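Cell division control protein 4 (Saccharomyces cerevisiae, PDB 3V7D) recognises phosphorylated target proteins such as the CDK inhibitor SIC1 for an SCF E3 ubiquitin ligase, this chain comprising its F-box region and WD40 propeller. Local coordinates at residues F364-S367 and S373-G376; S62-S67 and N418-K423; H320-C325 and L358-K363; N412-Y417 and K444-A449; L292-V297 and W337-G342. The protein carries 1 engineered substitution. All coordinates share one frame; numbering follows the deposited sequence.

Contact 1 (F364-S367 and S373-G376); sequences FLVS and SIRG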
# COMPACT_ATOMS: atom_id res chain seq x y z
N PHE B 364 4.12 6.87 -2.53
CA PHE B 364 5.24 7.71 -2.11
C PHE B 364 6.61 7.10 -2.41
O PHE B 364 6.86 5.94 -2.08
CB PHE B 364 5.19 7.99 -0.60
CG PHE B 364 3.95 8.70 -0.15
CD1 PHE B 364 3.59 9.91 -0.70
CD2 PHE B 364 3.18 8.17 0.87
CE1 PHE B 364 2.45 10.58 -0.26
CE2 PHE B 364 2.05 8.82 1.32
CZ PHE B 364 1.68 10.04 0.75
N LEU B 365 7.50 7.88 -3.02
CA LEU B 365 8.93 7.60 -2.93
C LEU B 365 9.41 8.34 -1.70
O LEU B 365 9.13 9.53 -1.55
CB LEU B 365 9.68 8.09 -4.16
CG LEU B 365 11.21 8.02 -4.07
CD1 LEU B 365 11.71 6.58 -3.99
CD2 LEU B 365 11.88 8.74 -5.24
N VAL B 366 10.10 7.65 -0.80
CA VAL B 366 10.57 8.30 0.42
C VAL B 366 12.08 8.20 0.56
O VAL B 366 12.67 7.14 0.34
CB VAL B 366 9.89 7.71 1.68
CG1 VAL B 366 10.21 8.56 2.91
CG2 VAL B 366 8.38 7.63 1.47
N SER B 367 12.70 9.31 0.94
CA SER B 367 14.15 9.37 1.07
C SER B 367 14.57 10.00 2.39
O SER B 367 13.89 10.89 2.91
CB SER B 367 14.75 10.17 -0.09
OG SER B 367 14.24 11.49 -0.10
N SER B 373 17.07 14.71 7.71
CA SER B 373 15.92 15.08 6.89
C SER B 373 15.30 13.86 6.24
O SER B 373 15.99 12.91 5.87
CB SER B 373 16.33 16.09 5.81
OG SER B 373 17.31 15.54 4.95
N ILE B 374 13.98 13.90 6.10
CA ILE B 374 13.22 12.87 5.41
C ILE B 374 12.30 13.56 4.42
O ILE B 374 11.65 14.55 4.76
CB ILE B 374 12.38 12.05 6.41
CG1 ILE B 374 13.28 11.36 7.43
CG2 ILE B 374 11.52 11.03 5.68
CD1 ILE B 374 12.54 10.90 8.66
N ARG B 375 12.24 13.06 3.19
CA ARG B 375 11.41 13.66 2.15
C ARG B 375 10.46 12.66 1.51
O ARG B 375 10.85 11.54 1.19
CB ARG B 375 12.27 14.30 1.06
CG ARG B 375 13.14 15.44 1.53
CD ARG B 375 12.37 16.75 1.54
NE ARG B 375 13.22 17.84 2.01
CZ ARG B 375 12.87 19.12 2.00
NH1 ARG B 375 11.67 19.48 1.55
NH2 ARG B 375 13.71 20.04 2.44
N GLY B 376 9.21 13.08 1.31
CA GLY B 376 8.24 12.28 0.59
C GLY B 376 7.94 12.87 -0.78
O GLY B 376 7.59 14.04 -0.91
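Ser373 opens its strand beside Ser367, their carbonyl oxygens 4.2 Å apart. The two hydroxyls share a partner, bonding to the two imidazole nitrogens of His351; Ser367 OG also bonds to Trp377 and Ser373 OG to Asp371, consistent with the Asp-His-Ser-Trp network known from WD repeats. Serine suits both places, being small and polar. Ile374 comes next. Its CG2, opposite the backbone N across the CA-CB bond, lies 3.9 Å from Val366 CG1, so two beta-branched residues, well suited to a strand, meet obliquely. Its CA makes a C-H...O contact with Ser367 O.

Arg375 forms the hydrogen-bonded pair with Ser367. Arg375 N donates to Ser367 O at 2.7 Å, almost straight at 168°, and Ser367 N donates to Arg375 O at 2.9 Å. Partly exposed, the arginine packs its CB 3.6 Å from Ser367 OG, then bends at chi2 (-84°) and carries its charge away, where NE bonds weakly to Gly350 O. Gly376 forms the non-hydrogen-bonded pair with Val366, their CA atoms 4.6 Å apart; glycine keeps the site slim where a CB, on the face that carries Val366, would lie 4.6 Å from Phe364 CD1.

This hairpin is the middle of a propeller blade: strand 355-360 flanks it at 364-369 and strand 384-389 at 373-378, while Val366 and Ile374 pack on strand 396-401 and Leu365 and Ser367 on strand 334-338.

Contact 2 (S62-S67 and N418-K423); sequences SENFVS and NLRSGK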
# COMPACT_ATOMS: atom_id res chain seq x y z
N SER B 62 -9.58 3.22 -1.02
CA SER B 62 -9.65 4.62 -0.58
C SER B 62 -8.88 4.86 0.72
O SER B 62 -8.46 5.98 0.99
CB SER B 62 -11.10 5.09 -0.44
OG SER B 62 -11.76 4.43 0.63
N GLU B 63 -8.70 3.82 1.52
CA GLU B 63 -7.95 3.93 2.76
C GLU B 63 -6.49 3.48 2.58
O GLU B 63 -5.76 3.34 3.57
CB GLU B 63 -8.62 3.12 3.88
CG GLU B 63 -9.99 3.64 4.29
CD GLU B 63 -9.93 4.98 5.01
OE1 GLU B 63 -8.91 5.25 5.67
OE2 GLU B 63 -10.90 5.76 4.91
N ASN B 64 -6.09 3.25 1.33
CA ASN B 64 -4.75 2.75 1.02
C ASN B 64 -4.40 1.45 1.72
O ASN B 64 -3.25 1.24 2.10
CB ASN B 64 -3.68 3.78 1.35
CG ASN B 64 -3.98 5.14 0.78
OD1 ASN B 64 -3.88 6.15 1.48
ND2 ASN B 64 -4.37 5.18 -0.49
N PHE B 65 -5.38 0.57 1.91
CA PHE B 65 -5.09 -0.74 2.47
C PHE B 65 -4.68 -1.70 1.36
O PHE B 65 -4.10 -2.75 1.63
CB PHE B 65 -6.30 -1.28 3.24
CG PHE B 65 -6.63 -0.49 4.48
CD1 PHE B 65 -5.62 0.03 5.27
CD2 PHE B 65 -7.95 -0.27 4.84
CE1 PHE B 65 -5.92 0.76 6.41
CE2 PHE B 65 -8.26 0.46 5.98
CZ PHE B 65 -7.24 0.97 6.76
N VAL B 66 -4.97 -1.33 0.13
CA VAL B 66 -4.60 -2.13 -1.03
C VAL B 66 -4.58 -1.24 -2.26
O VAL B 66 -5.21 -0.19 -2.28
CB VAL B 66 -5.59 -3.30 -1.25
CG1 VAL B 66 -6.86 -2.82 -1.95
CG2 VAL B 66 -4.94 -4.42 -2.04
N SER B 67 -3.82 -1.65 -3.28
CA SER B 67 -3.81 -0.94 -4.55
C SER B 67 -4.59 -1.77 -5.55
O SER B 67 -4.83 -2.95 -5.31
CB SER B 67 -2.37 -0.76 -5.03
OG SER B 67 -1.78 -2.01 -5.36
N ASN B 418 1.74 10.37 11.05
CA ASN B 418 0.52 10.23 10.26
C ASN B 418 0.72 10.94 8.92
O ASN B 418 0.77 12.17 8.88
CB ASN B 418 -0.65 10.85 11.01
CG ASN B 418 -1.99 10.71 10.29
OD1 ASN B 418 -2.05 10.63 9.06
ND2 ASN B 418 -3.07 10.70 11.06
N LEU B 419 0.82 10.18 7.84
CA LEU B 419 1.09 10.77 6.53
C LEU B 419 -0.13 11.47 5.91
O LEU B 419 0.02 12.26 4.98
CB LEU B 419 1.66 9.73 5.56
CG LEU B 419 3.04 9.19 5.91
CD1 LEU B 419 3.57 8.31 4.79
CD2 LEU B 419 4.01 10.33 6.22
N ARG B 420 -1.32 11.19 6.42
CA ARG B 420 -2.52 11.88 5.95
C ARG B 420 -2.60 13.30 6.50
O ARG B 420 -2.79 14.25 5.75
CB ARG B 420 -3.79 11.11 6.31
CG ARG B 420 -3.91 9.78 5.62
CD ARG B 420 -5.28 9.19 5.84
NE ARG B 420 -5.33 7.79 5.41
CZ ARG B 420 -6.40 7.02 5.52
NH1 ARG B 420 -7.52 7.51 6.04
NH2 ARG B 420 -6.35 5.76 5.11
N SER B 421 -2.45 13.43 7.82
CA SER B 421 -2.55 14.72 8.48
C SER B 421 -1.19 15.42 8.50
O SER B 421 -1.10 16.62 8.77
CB SER B 421 -3.02 14.53 9.92
OG SER B 421 -2.00 13.92 10.70
N GLY B 422 -0.14 14.65 8.24
CA GLY B 422 1.21 15.18 8.25
C GLY B 422 1.76 15.36 9.65
O GLY B 422 2.84 15.91 9.84
N LYS B 423 1.03 14.89 10.65
CA LYS B 423 1.41 15.14 12.03
C LYS B 423 2.10 13.96 12.73
O LYS B 423 1.84 12.79 12.44
CB LYS B 423 0.19 15.58 12.84
CG LYS B 423 -0.26 17.01 12.54
CD LYS B 423 -1.71 17.22 12.95
CE LYS B 423 -1.95 16.87 14.41
NZ LYS B 423 -1.52 17.95 15.35
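Arg420 meets Glu63 end-on, joining a turn of the WD40 propeller to the Schellman motif, with Asn64 at C-prime, that ends helix 53-62. The two side chains cross at about a right angle, and the carboxylate and guanidinium planes are 43° apart. Arg420 NH1 and NH2 both donate to one oxygen, Glu63 OE1, each at 2.7 Å. OE1 lies in the guanidinium plane, but both nitrogens reach it from the same face of the carboxylate, NH1 on the syn side and NH2 from above the plane.

Arginine suits the site because its chain, extended from CG to NE, spans the distance and ends in several N-H groups: NE bonds to Asn404 OD1, while Asn404 ND2 holds Glu63 O. Glutamate bends at chi2 (-69°) to present OE1, and its CB lies above one face of the Phe65 ring, toward its rim. A glutamine here would probably weaken the grip, because the guanidinium would lose the negative charge that mates with it.

Asn418 shapes the Asx turn that carries Arg420. Its OD1 accepts from Ser421 N at 3.1 Å, from above the amide plane, and from Arg420 N at 2.8 Å, in that plane.

Contact 3 (H320-C325 and L358-K363); sequences HERKRC and LRLSDK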
# COMPACT_ATOMS: atom_id res chain seq x y z
N HIS B 320 9.84 -1.52 -10.80
CA HIS B 320 9.48 -2.40 -11.91
C HIS B 320 8.08 -2.10 -12.45
O HIS B 320 7.80 -2.35 -13.62
CB HIS B 320 9.60 -3.87 -11.51
CG HIS B 320 8.72 -4.25 -10.36
ND1 HIS B 320 9.08 -4.05 -9.05
CD2 HIS B 320 7.48 -4.80 -10.33
CE1 HIS B 320 8.11 -4.47 -8.26
NE2 HIS B 320 7.13 -4.93 -9.01
N GLU B 321 7.21 -1.58 -11.60
CA GLU B 321 5.87 -1.23 -12.03
C GLU B 321 5.90 -0.16 -13.12
O GLU B 321 5.17 -0.23 -14.10
CB GLU B 321 5.01 -0.77 -10.85
CG GLU B 321 3.57 -0.46 -11.24
CD GLU B 321 2.80 0.22 -10.12
OE1 GLU B 321 3.13 -0.01 -8.94
OE2 GLU B 321 1.87 0.99 -10.44
N ARG B 322 6.76 0.84 -12.93
CA ARG B 322 6.85 1.95 -13.87
C ARG B 322 8.05 1.82 -14.81
O ARG B 322 8.23 2.65 -15.70
CB ARG B 322 6.92 3.28 -13.12
CG ARG B 322 5.77 3.49 -12.16
CD ARG B 322 5.88 4.82 -11.44
NE ARG B 322 4.76 5.02 -10.53
CZ ARG B 322 4.69 4.50 -9.31
NH1 ARG B 322 5.68 3.75 -8.85
NH2 ARG B 322 3.63 4.74 -8.55
N LYS B 323 8.84 0.77 -14.60
CA LYS B 323 10.07 0.55 -15.35
C LYS B 323 11.02 1.73 -15.21
O LYS B 323 11.42 2.35 -16.20
CB LYS B 323 9.78 0.26 -16.83
CG LYS B 323 8.99 -1.02 -17.07
CD LYS B 323 9.02 -1.42 -18.54
CE LYS B 323 10.44 -1.75 -19.00
NZ LYS B 323 10.90 -3.08 -18.50
N ARG B 324 11.36 2.05 -13.96
CA ARG B 324 12.26 3.15 -13.66
C ARG B 324 13.28 2.73 -12.62
O ARG B 324 13.11 1.73 -11.92
CB ARG B 324 11.48 4.35 -13.12
CG ARG B 324 10.49 4.97 -14.10
CD ARG B 324 9.67 6.03 -13.39
NE ARG B 324 8.63 6.59 -14.26
CZ ARG B 324 7.67 7.41 -13.83
NH1 ARG B 324 7.63 7.77 -12.56
NH2 ARG B 324 6.77 7.87 -14.69
N CYS B 325 14.34 3.52 -12.51
CA CYS B 325 15.31 3.33 -11.44
C CYS B 325 15.44 4.60 -10.62
O CYS B 325 15.49 5.71 -11.16
CB CYS B 325 16.68 2.95 -11.99
SG CYS B 325 17.96 2.95 -10.71
N LEU B 358 16.23 4.76 0.85
CA LEU B 358 15.11 4.93 -0.07
C LEU B 358 14.06 3.87 0.18
O LEU B 358 14.38 2.71 0.43
CB LEU B 358 15.57 4.79 -1.53
CG LEU B 358 16.51 5.82 -2.13
CD1 LEU B 358 16.88 5.41 -3.55
CD2 LEU B 358 15.86 7.20 -2.10
N ARG B 359 12.79 4.28 0.11
CA ARG B 359 11.68 3.33 0.16
C ARG B 359 10.62 3.75 -0.85
O ARG B 359 10.45 4.94 -1.11
CB ARG B 359 11.07 3.26 1.56
CG ARG B 359 11.99 2.68 2.62
CD ARG B 359 11.82 1.19 2.74
NE ARG B 359 12.64 0.65 3.81
CZ ARG B 359 12.88 -0.65 3.98
NH1 ARG B 359 12.34 -1.53 3.14
NH2 ARG B 359 13.64 -1.06 4.98
N LEU B 360 9.92 2.78 -1.41
CA LEU B 360 8.85 3.06 -2.35
C LEU B 360 7.57 2.37 -1.90
O LEU B 360 7.52 1.14 -1.80
CB LEU B 360 9.24 2.58 -3.75
CG LEU B 360 8.28 2.88 -4.91
CD1 LEU B 360 8.05 4.37 -5.05
CD2 LEU B 360 8.81 2.28 -6.21
N SER B 361 6.56 3.16 -1.59
CA SER B 361 5.22 2.63 -1.35
C SER B 361 4.40 2.89 -2.60
O SER B 361 4.90 3.48 -3.55
CB SER B 361 4.56 3.30 -0.15
OG SER B 361 4.17 4.63 -0.45
N ASP B 362 3.15 2.44 -2.61
CA ASP B 362 2.29 2.61 -3.78
C ASP B 362 2.20 4.07 -4.25
O ASP B 362 2.15 4.32 -5.45
CB ASP B 362 0.88 2.06 -3.51
CG ASP B 362 0.84 0.54 -3.52
OD1 ASP B 362 1.62 -0.07 -4.28
OD2 ASP B 362 0.02 -0.03 -2.77
N LYS B 363 2.18 5.01 -3.31
CA LYS B 363 2.02 6.42 -3.70
C LYS B 363 3.21 7.33 -3.37
O LYS B 363 3.30 8.44 -3.90
CB LYS B 363 0.72 6.99 -3.12
CG LYS B 363 0.72 7.20 -1.63
CD LYS B 363 -0.66 7.58 -1.12
CE LYS B 363 -1.08 8.98 -1.56
NZ LYS B 363 -2.30 9.47 -0.86
O HOH W 1 5.04 2.59 -6.11
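The carbonyl oxygen of Ser361 accepts a hydrogen bond of 2.7 Å from water 1, and this water accepts in turn from Arg322 NH1 at 3.0 Å. A second, direct link runs beside the bridge: Arg322 NH2 donates to Asp362 O, weakly, at 3.5 Å and 144°. Both the water and Asp362 O lie at the edge of the guanidinium, in its plane, so two nitrogens of one flat group address two successive peptide carbonyls. The stronger partner of NH1 is Asp319, with which it forms a salt bridge; this carboxylate behind the contact probably helps to fix the rotation of the guanidinium.

Arginine fits the place by its length. Its chain is extended from CG to NE, and only the last torsion, chi4 at 81°, turns the guanidinium out of line with the chain so that its edge faces the other turn. Leu360 CD2 approaches that edge too, 4.4 Å from NH1.

Each segment holds the turn between the first and second strands of a propeller blade, in WD 5 and WD 6 respectively, so the arginine ties neighbouring blades of the WD40 propeller together. On the WD 5 side, Arg322 CD lies above one face of the Arg324 guanidinium, toward its rim. On the WD 6 side, Asp403 OD1 receives both Ser361 OG and Lys363 N, which steadies the turn that presents the two carbonyls. The carboxylate of Asp362 is not paired with the guanidinium, Asp362 OD1 being 6.7 Å from Arg322 NH2; it lies 4.9 Å from Glu321 OE1, both residues exposed.

Contact 4 (N412-Y417 and K444-A449); sequences NQFNIY and KTLVAA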
# COMPACT_ATOMS: atom_id res chain seq x y z
N ASN B 412 18.72 8.54 19.69
CA ASN B 412 17.78 9.04 20.69
C ASN B 412 16.37 9.34 20.18
O ASN B 412 15.54 9.87 20.93
CB ASN B 412 18.34 10.26 21.41
CG ASN B 412 19.58 9.94 22.22
OD1 ASN B 412 19.66 8.90 22.87
ND2 ASN B 412 20.56 10.83 22.17
N GLN B 413 16.08 8.99 18.93
CA GLN B 413 14.77 9.32 18.36
C GLN B 413 14.08 8.17 17.63
O GLN B 413 14.69 7.47 16.82
CB GLN B 413 14.86 10.53 17.43
CG GLN B 413 15.20 11.83 18.14
CD GLN B 413 14.49 13.02 17.52
OE1 GLN B 413 13.68 12.87 16.60
NE2 GLN B 413 14.78 14.21 18.03
N PHE B 414 12.80 8.01 17.91
CA PHE B 414 11.97 7.01 17.25
C PHE B 414 10.61 7.66 17.06
O PHE B 414 9.88 7.90 18.03
CB PHE B 414 11.88 5.76 18.12
CG PHE B 414 11.09 4.63 17.51
CD1 PHE B 414 11.66 3.81 16.55
CD2 PHE B 414 9.78 4.39 17.91
CE1 PHE B 414 10.94 2.76 15.99
CE2 PHE B 414 9.05 3.35 17.35
CZ PHE B 414 9.63 2.53 16.39
N ASN B 415 10.28 7.98 15.81
CA ASN B 415 9.08 8.76 15.50
C ASN B 415 8.07 8.04 14.61
O ASN B 415 8.44 7.33 13.67
CB ASN B 415 9.47 10.09 14.85
CG ASN B 415 10.36 10.93 15.73
OD1 ASN B 415 10.06 11.15 16.91
ND2 ASN B 415 11.47 11.41 15.18
N ILE B 416 6.79 8.23 14.91
CA ILE B 416 5.71 7.68 14.10
C ILE B 416 4.89 8.85 13.56
O ILE B 416 4.34 9.64 14.33
CB ILE B 416 4.82 6.74 14.94
CG1 ILE B 416 5.66 5.60 15.53
CG2 ILE B 416 3.68 6.17 14.10
CD1 ILE B 416 4.87 4.64 16.39
N TYR B 417 4.81 8.96 12.23
CA TYR B 417 4.08 10.06 11.61
C TYR B 417 2.81 9.61 10.87
O TYR B 417 2.82 8.61 10.14
CB TYR B 417 4.96 10.81 10.61
CG TYR B 417 6.27 11.35 11.16
CD1 TYR B 417 7.42 10.57 11.14
CD2 TYR B 417 6.36 12.64 11.66
CE1 TYR B 417 8.63 11.06 11.62
CE2 TYR B 417 7.56 13.14 12.14
CZ TYR B 417 8.69 12.34 12.12
OH TYR B 417 9.88 12.85 12.60
N LYS B 444 -0.56 -4.68 12.16
CA LYS B 444 -0.65 -4.41 13.59
C LYS B 444 0.70 -4.49 14.30
O LYS B 444 0.80 -4.17 15.48
CB LYS B 444 -1.60 -5.42 14.24
CG LYS B 444 -1.22 -6.87 13.98
CD LYS B 444 -2.17 -7.85 14.65
CE LYS B 444 -1.66 -8.25 16.02
NZ LYS B 444 -2.73 -8.88 16.83
N THR B 445 1.73 -4.92 13.57
CA THR B 445 3.01 -5.21 14.19
C THR B 445 4.12 -4.30 13.70
O THR B 445 4.35 -4.17 12.50
CB THR B 445 3.42 -6.68 13.96
OG1 THR B 445 2.37 -7.55 14.39
CG2 THR B 445 4.70 -7.00 14.73
N LEU B 446 4.81 -3.68 14.66
CA LEU B 446 5.96 -2.84 14.37
C LEU B 446 7.17 -3.42 15.11
O LEU B 446 7.11 -3.68 16.31
CB LEU B 446 5.67 -1.41 14.83
CG LEU B 446 6.80 -0.39 15.06
CD1 LEU B 446 7.56 -0.11 13.79
CD2 LEU B 446 6.24 0.91 15.63
N VAL B 447 8.26 -3.65 14.38
CA VAL B 447 9.47 -4.18 15.02
C VAL B 447 10.67 -3.26 14.83
O VAL B 447 10.82 -2.62 13.79
CB VAL B 447 9.83 -5.61 14.54
CG1 VAL B 447 8.67 -6.57 14.81
CG2 VAL B 447 10.21 -5.63 13.06
N ALA B 448 11.52 -3.20 15.85
CA ALA B 448 12.73 -2.38 15.78
C ALA B 448 13.91 -3.00 16.51
O ALA B 448 13.80 -3.43 17.66
CB ALA B 448 12.46 -0.97 16.30
N ALA B 449 15.04 -3.06 15.81
CA ALA B 449 16.31 -3.46 16.41
C ALA B 449 16.96 -2.20 16.96
O ALA B 449 17.24 -1.25 16.23
CB ALA B 449 17.20 -4.09 15.36
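Leu446 CD2 is the point on which two side chains of strand 413-417 converge. It sits at the edge of the Phe414 ring, in the ring plane, 3.8 Å from CZ. Ile416 reaches the same methyl tip to tip, its CD1 4.0 Å away. Farther along, the ring also touches Ala448, whose CB lies 4.0 Å from Phe414 CE1; the small alanine suits a spot where a broad ring reaches across. Phe414 spans the distance because its CG stands opposite the backbone N (chi1 -177°), which sends the ring straight at the other strand, and Leu446 comes from the opposite direction.

The strands belong to two adjacent blades of the WD40 propeller, packed sheet against sheet, and their axes stay 11.2 Å apart, so that they meet through side chains. The blade of Leu446 also takes in strand 113-118, which closes the ring.

Around this core, Val439 touches both Phe414 and Leu446, and Phe441 flanks Leu446. Val447, pointing away from Phe414, packs instead on Leu128 and Phe130 of the next blade. Asn415, between the two apolar residues of its strand, bonds through ND2 to Gln413 OE1 at 3.0 Å.

Contact 5 (L292-V297 and W337-G342); sequences LIVWDV and WDLENG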
# COMPACT_ATOMS: atom_id res chain seq x y z
N LEU B 292 25.45 3.43 -11.56
CA LEU B 292 24.60 2.26 -11.40
C LEU B 292 24.61 1.46 -12.69
O LEU B 292 24.84 2.01 -13.77
CB LEU B 292 23.17 2.66 -11.06
CG LEU B 292 22.98 3.52 -9.81
CD1 LEU B 292 22.88 4.99 -10.20
CD2 LEU B 292 21.74 3.07 -9.07
N ILE B 293 24.36 0.16 -12.58
CA ILE B 293 24.24 -0.67 -13.76
C ILE B 293 22.93 -1.45 -13.73
O ILE B 293 22.54 -2.00 -12.70
CB ILE B 293 25.44 -1.64 -13.91
CG1 ILE B 293 26.75 -0.86 -14.02
CG2 ILE B 293 25.26 -2.51 -15.15
CD1 ILE B 293 27.97 -1.73 -14.27
N VAL B 294 22.24 -1.46 -14.87
CA VAL B 294 21.03 -2.26 -15.02
C VAL B 294 21.39 -3.56 -15.71
O VAL B 294 21.85 -3.56 -16.85
CB VAL B 294 19.97 -1.52 -15.85
CG1 VAL B 294 18.68 -2.33 -15.91
CG2 VAL B 294 19.72 -0.13 -15.29
N TRP B 295 21.18 -4.68 -15.01
CA TRP B 295 21.59 -5.98 -15.53
C TRP B 295 20.41 -6.81 -16.02
O TRP B 295 19.27 -6.62 -15.57
CB TRP B 295 22.33 -6.77 -14.45
CG TRP B 295 23.48 -6.06 -13.81
CD1 TRP B 295 23.45 -5.30 -12.67
CD2 TRP B 295 24.84 -6.05 -14.25
NE1 TRP B 295 24.70 -4.82 -12.39
CE2 TRP B 295 25.58 -5.27 -13.34
CE3 TRP B 295 25.51 -6.63 -15.34
CZ2 TRP B 295 26.94 -5.05 -13.48
CZ3 TRP B 295 26.87 -6.41 -15.48
CH2 TRP B 295 27.57 -5.62 -14.55
N ASP B 296 20.69 -7.73 -16.93
CA ASP B 296 19.72 -8.74 -17.35
C ASP B 296 20.27 -10.09 -16.92
O ASP B 296 21.09 -10.69 -17.61
CB ASP B 296 19.53 -8.70 -18.87
CG ASP B 296 18.39 -9.59 -19.35
OD1 ASP B 296 18.22 -10.71 -18.82
OD2 ASP B 296 17.65 -9.16 -20.26
N VAL B 297 19.82 -10.57 -15.76
CA VAL B 297 20.39 -11.78 -15.17
C VAL B 297 19.97 -13.06 -15.88
O VAL B 297 20.42 -14.14 -15.53
CB VAL B 297 20.03 -11.88 -13.68
CG1 VAL B 297 20.59 -10.68 -12.92
CG2 VAL B 297 18.53 -11.98 -13.50
N TRP B 337 15.61 7.45 -13.26
CA TRP B 337 16.06 7.02 -14.58
C TRP B 337 14.97 6.25 -15.31
O TRP B 337 14.23 5.48 -14.70
CB TRP B 337 17.31 6.14 -14.45
CG TRP B 337 18.40 6.69 -13.58
CD1 TRP B 337 18.46 6.64 -12.22
CD2 TRP B 337 19.61 7.32 -14.02
NE1 TRP B 337 19.63 7.23 -11.78
CE2 TRP B 337 20.35 7.65 -12.86
CE3 TRP B 337 20.14 7.65 -15.27
CZ2 TRP B 337 21.59 8.29 -12.92
CZ3 TRP B 337 21.37 8.29 -15.33
CH2 TRP B 337 22.08 8.60 -14.16
N ASP B 338 14.89 6.44 -16.63
CA ASP B 338 13.95 5.69 -17.46
C ASP B 338 14.62 4.41 -17.94
O ASP B 338 15.55 4.45 -18.75
CB ASP B 338 13.54 6.54 -18.67
CG ASP B 338 12.38 5.93 -19.46
OD1 ASP B 338 12.19 4.70 -19.41
OD2 ASP B 338 11.67 6.70 -20.14
N LEU B 339 14.15 3.26 -17.45
CA LEU B 339 14.79 1.99 -17.80
C LEU B 339 14.29 1.41 -19.12
O LEU B 339 14.55 0.25 -19.44
CB LEU B 339 14.63 0.97 -16.68
CG LEU B 339 15.38 1.26 -15.38
CD1 LEU B 339 15.74 -0.05 -14.67
CD2 LEU B 339 16.61 2.12 -15.62
N GLU B 340 13.58 2.22 -19.90
CA GLU B 340 13.18 1.81 -21.23
C GLU B 340 14.24 2.25 -22.24
O GLU B 340 14.37 1.66 -23.31
CB GLU B 340 11.82 2.39 -21.61
CG GLU B 340 11.00 1.50 -22.53
CD GLU B 340 9.90 0.75 -21.80
OE1 GLU B 340 9.24 1.36 -20.93
OE2 GLU B 340 9.70 -0.45 -22.09
N ASN B 341 15.00 3.28 -21.88
CA ASN B 341 16.05 3.80 -22.76
C ASN B 341 17.37 4.12 -22.06
O ASN B 341 18.36 4.46 -22.70
CB ASN B 341 15.55 5.03 -23.53
CG ASN B 341 15.05 6.13 -22.61
OD1 ASN B 341 15.20 6.05 -21.39
ND2 ASN B 341 14.45 7.16 -23.20
N GLY B 342 17.37 4.02 -20.73
CA GLY B 342 18.57 4.28 -19.94
C GLY B 342 18.82 5.76 -19.73
O GLY B 342 19.93 6.17 -19.39
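The indole of Trp337 meets Leu292 obliquely: Leu292 CD1 lies 4.3 Å from NE1 and 4.5 Å from CZ2. The other indole, Trp295, carries Ile293 CG2 over the centre of one face, on the side of its strand turned from Trp337. Both tryptophans belong to the Trp-Asp pairs for which WD repeats are named, Trp295-Asp296 in WD 4 and Trp337-Asp338 in WD 5, and each hydrogen bonds through NE1 to a serine of the preceding strand, Ser285 and Ser327 respectively. That bond satisfies the one polar atom of the buried ring and fixes its turn, while the carbon surface of Trp337 packs against Leu292 of the neighbouring blade.

The second point of contact is Val294 with Leu339, which cross obliquely. Both valine methyls are used: CG2 touches Leu339 CD2 at 3.9 Å, and CG1 reaches Leu339 CD1 at the same distance. A branched leucine at the start of the turn can offer one methyl to each branch of the valine, and Val294 suits its place as a beta-branched strand residue. Leu292 and Val294 thus join the third strand of one blade to the third strand and following turn of the next. Cys325 is touched by Leu292, Trp337 and Leu339 together.

That turn is shaped by Asp338. Its OD1 accepts from Glu340 N at 2.9 Å in an Asx turn, met on the anti side of the carboxylate and 32° out of its plane. Gly342, whose positive phi (80°) favours glycine, closes the turn: its N donates to Asp338 O at 2.7 Å.

In the fold
From the N terminus, contact 2 opens at 62-67, where helix 53-62 ends, and closes only at 418-423, so its loop encloses contacts 5, 3 and 1. Contact 5 opens at 292-297; contact 3 opens at 320-325 before contact 5 closes at 337-342, and the two cross, linking WD 4 to WD 5 and WD 5 to WD 6. Contact 3 closes at 358-363, and contact 1 follows in series as a hairpin within WD 6, in the same sheet as 358-360. Contact 4 opens at 412-417 and closes at 444-449, crossing contact 2 and tying WD 7 to the closing blade. Contact 2 meets contact 3 where Ser67 touches Asp362, and contact 1 where Leu419 packs on Phe364.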